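Local coordinates for protein STN1 (Saccharomyces cerevisiae, PDB 3KEY) that helps regulate telomere length and protect chromosome ends, restraining telomerase loading through Cdc13, with this C-terminal piece forming its two winged helix-turn-helix units, at residues 19-24 against 84-89. Sequence-based numbering, arbitrary orientation.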
ATOM      1  N   MET A  19       8.197  13.752  -2.794  1.00 52.59           N
ATOM      2  CA  MET A  19       9.403  13.744  -1.970  1.00 50.97           C
ATOM      3  C   MET A  19       9.858  12.313  -1.714  1.00 49.45           C
ATOM      4  O   MET A  19       9.083  11.371  -1.872  1.00 48.26           O
ATOM      5  CB  MET A  19       9.128  14.448  -0.636  1.00 51.66           C
ATOM      6  CG  MET A  19       7.859  13.974   0.055  1.00 53.78           C
ATOM      7  SD  MET A  19       7.347  15.040   1.418  1.00 54.52           S
ATOM      8  CE  MET A  19       6.169  16.105   0.576  1.00 54.89           C
ATOM      9  N   LYS A  20      11.116  12.159  -1.309  1.00 47.81           N
ATOM     10  CA  LYS A  20      11.672  10.838  -1.036  1.00 47.50           C
ATOM     11  C   LYS A  20      11.575  10.443   0.435  1.00 46.03           C
ATOM     12  O   LYS A  20      11.723   9.271   0.780  1.00 44.95           O
ATOM     13  CB  LYS A  20      13.133  10.786  -1.473  1.00 49.18           C
ATOM     14  CG  LYS A  20      13.367  11.260  -2.892  1.00 52.59           C
ATOM     15  CD  LYS A  20      14.857  11.426  -3.144  1.00 55.65           C
ATOM     16  CE  LYS A  20      15.151  12.184  -4.428  1.00 57.17           C
ATOM     17  NZ  LYS A  20      16.628  12.361  -4.582  1.00 59.36           N
ATOM     18  N   GLU A  21      11.329  11.422   1.298  1.00 44.60           N
ATOM     19  CA  GLU A  21      11.219  11.163   2.729  1.00 44.87           C
ATOM     20  C   GLU A  21      10.320  12.210   3.377  1.00 42.35           C
ATOM     21  O   GLU A  21      10.103  13.289   2.821  1.00 41.87           O
ATOM     22  CB  GLU A  21      12.600  11.239   3.400  1.00 48.20           C
ATOM     23  CG  GLU A  21      12.831  12.548   4.205  1.00 54.55           C
ATOM     24  CD  GLU A  21      14.313  12.830   4.467  1.00 56.20           C
ATOM     25  OE1 GLU A  21      14.637  13.828   5.153  1.00 58.65           O
ATOM     26  OE2 GLU A  21      15.154  12.051   3.970  1.00 57.95           O
ATOM     27  N   ILE A  22       9.811  11.886   4.561  1.00 38.47           N
ATOM     28  CA  ILE A  22       8.976  12.810   5.312  1.00 37.55           C
ATOM     29  C   ILE A  22       9.006  12.450   6.794  1.00 37.95           C
ATOM     30  O   ILE A  22       9.021  11.272   7.166  1.00 36.94           O
ATOM     31  CB  ILE A  22       7.513  12.816   4.805  1.00 38.03           C
ATOM     32  CG1 ILE A  22       6.714  13.888   5.554  1.00 36.99           C
ATOM     33  CG2 ILE A  22       6.876  11.445   5.008  1.00 35.08           C
ATOM     34  CD1 ILE A  22       5.334  14.148   4.970  1.00 36.86           C
ATOM     35  N   SER A  23       9.034  13.468   7.643  1.00 37.73           N
ATOM     36  CA  SER A  23       9.062  13.229   9.075  1.00 37.46           C
ATOM     37  C   SER A  23       7.660  12.925   9.576  1.00 37.46           C
ATOM     38  O   SER A  23       6.665  13.321   8.967  1.00 36.15           O
ATOM     39  CB  SER A  23       9.611  14.452   9.816  1.00 36.95           C
ATOM     40  OG  SER A  23       8.715  15.546   9.704  1.00 41.99           O
ATOM     41  N   ASN A  24       7.609  12.216  10.697  1.00 36.80           N
ATOM     42  CA  ASN A  24       6.373  11.825  11.347  1.00 38.55           C
ATOM     43  C   ASN A  24       5.493  13.057  11.618  1.00 39.92           C
ATOM     44  O   ASN A  24       4.279  13.021  11.404  1.00 37.51           O
ATOM     45  CB  ASN A  24       6.730  11.120  12.659  1.00 41.83           C
ATOM     46  CG  ASN A  24       5.580  10.339  13.248  1.00 44.30           C
ATOM     47  OD1 ASN A  24       5.094   9.373  12.655  1.00 46.40           O
ATOM     48  ND2 ASN A  24       5.147  10.741  14.434  1.00 44.88           N
ATOM     49  N   SER A  84      15.002  11.165  14.397  1.00 40.87           N
ATOM     50  CA  SER A  84      14.140  12.248  13.927  1.00 38.68           C
ATOM     51  C   SER A  84      12.774  11.713  13.464  1.00 38.40           C
ATOM     52  O   SER A  84      11.895  12.484  13.075  1.00 35.33           O
ATOM     53  CB  SER A  84      14.810  13.008  12.775  1.00 38.23           C
ATOM     54  OG  SER A  84      14.886  12.209  11.604  1.00 39.31           O
ATOM     55  N   GLU A  85      12.597  10.395  13.522  1.00 38.16           N
ATOM     56  CA  GLU A  85      11.347   9.765  13.093  1.00 39.01           C
ATOM     57  C   GLU A  85      11.031  10.176  11.654  1.00 38.57           C
ATOM     58  O   GLU A  85       9.949  10.688  11.357  1.00 38.29           O
ATOM     59  CB  GLU A  85      10.187  10.171  14.014  1.00 42.30           C
ATOM     60  CG  GLU A  85      10.338   9.744  15.476  1.00 48.78           C
ATOM     61  CD  GLU A  85      10.272   8.231  15.670  1.00 53.80           C
ATOM     62  OE1 GLU A  85      10.313   7.776  16.837  1.00 57.21           O
ATOM     63  OE2 GLU A  85      10.177   7.495  14.662  1.00 55.84           O
ATOM     64  N   THR A  86      11.992   9.958  10.761  1.00 36.89           N
ATOM     65  CA  THR A  86      11.813  10.288   9.356  1.00 36.20           C
ATOM     66  C   THR A  86      11.601   9.000   8.573  1.00 34.62           C
ATOM     67  O   THR A  86      12.355   8.033   8.725  1.00 34.32           O
ATOM     68  CB  THR A  86      13.037  11.038   8.798  1.00 35.70           C
ATOM     69  OG1 THR A  86      13.237  12.231   9.559  1.00 38.11           O
ATOM     70  CG2 THR A  86      12.824  11.411   7.340  1.00 36.48           C
ATOM     71  N   PHE A  87      10.566   8.987   7.740  1.00 35.02           N
ATOM     72  CA  PHE A  87      10.257   7.802   6.947  1.00 34.80           C
ATOM     73  C   PHE A  87      10.811   7.885   5.540  1.00 34.91           C
ATOM     74  O   PHE A  87      10.840   8.949   4.926  1.00 34.40           O
ATOM     75  CB  PHE A  87       8.739   7.575   6.877  1.00 34.18           C
ATOM     76  CG  PHE A  87       8.099   7.395   8.217  1.00 35.53           C
ATOM     77  CD1 PHE A  87       7.481   8.466   8.858  1.00 36.80           C
ATOM     78  CD2 PHE A  87       8.155   6.165   8.865  1.00 36.64           C
ATOM     79  CE1 PHE A  87       6.930   8.316  10.123  1.00 38.11           C
ATOM     80  CE2 PHE A  87       7.608   6.004  10.134  1.00 37.68           C
ATOM     81  CZ  PHE A  87       6.994   7.081  10.766  1.00 38.19           C
ATOM     82  N   ASP A  88      11.259   6.739   5.046  1.00 36.22           N
ATOM     83  CA  ASP A  88      11.801   6.615   3.701  1.00 37.25           C
ATOM     84  C   ASP A  88      10.611   6.202   2.832  1.00 37.40           C
ATOM     85  O   ASP A  88       9.968   5.187   3.103  1.00 37.50           O
ATOM     86  CB  ASP A  88      12.874   5.521   3.687  1.00 38.09           C
ATOM     87  CG  ASP A  88      13.543   5.364   2.336  1.00 39.37           C
ATOM     88  OD1 ASP A  88      13.259   6.156   1.412  1.00 38.02           O
ATOM     89  OD2 ASP A  88      14.370   4.440   2.204  1.00 43.91           O
ATOM     90  N   LEU A  89      10.313   6.986   1.803  1.00 37.16           N
ATOM     91  CA  LEU A  89       9.189   6.674   0.935  1.00 38.51           C
ATOM     92  C   LEU A  89       9.617   5.950  -0.353  1.00 40.72           C
ATOM     93  O   LEU A  89       8.772   5.485  -1.132  1.00 37.61           O
ATOM     94  CB  LEU A  89       8.439   7.965   0.592  1.00 38.50           C
ATOM     95  CG  LEU A  89       7.945   8.798   1.779  1.00 37.61           C
ATOM     96  CD1 LEU A  89       7.183  10.016   1.262  1.00 38.25           C
ATOM     97  CD2 LEU A  89       7.054   7.953   2.681  1.00 36.53           C
TER
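The Phe87 ring meets Asn24 edge-on: the side-chain oxygen OD1 of Asn24 lies 3.3 Å from CE1 of Phe87 near the ring plane, and the amide is turned 53° out of that plane. Ile22 O sits by the same rim, next to CD1. CG of Asn24 stands anti to its backbone N (chi1 -164°), which puts that carbon at the ring edge, in the ring plane. An alanine at Phe87 would probably leave Asn24 OD1 without its aromatic edge and open a gap beside Leu79 and Val72. The backbones are joined as an antiparallel ladder in which Ile22 and Phe87 form a hydrogen-bonded pair: Phe87 N gives to Ile22 O at 2.8 Å and Ile22 N to Phe87 O at 3.1 Å. The bonds Leu89 N to Lys20 O and Asn24 N to Glu85 O extend the ladder at its two ends. On the sheet face carrying Glu21 and Thr86, CG2 of Thr86 lies 3.3 Å from CG of Glu21; the Glu21 carboxylate goes on to a salt bridge with Lys80. Ser23 is the N-cap of helix 24-28, its OG bonded to Asp26 N. In this first winged helix-turn-helix unit, strand 86-88 is the middle of three, between 21-23 and 78-81, while Phe64 and Val72 of helix 56-73 touch Asn24 and Phe87 respectively.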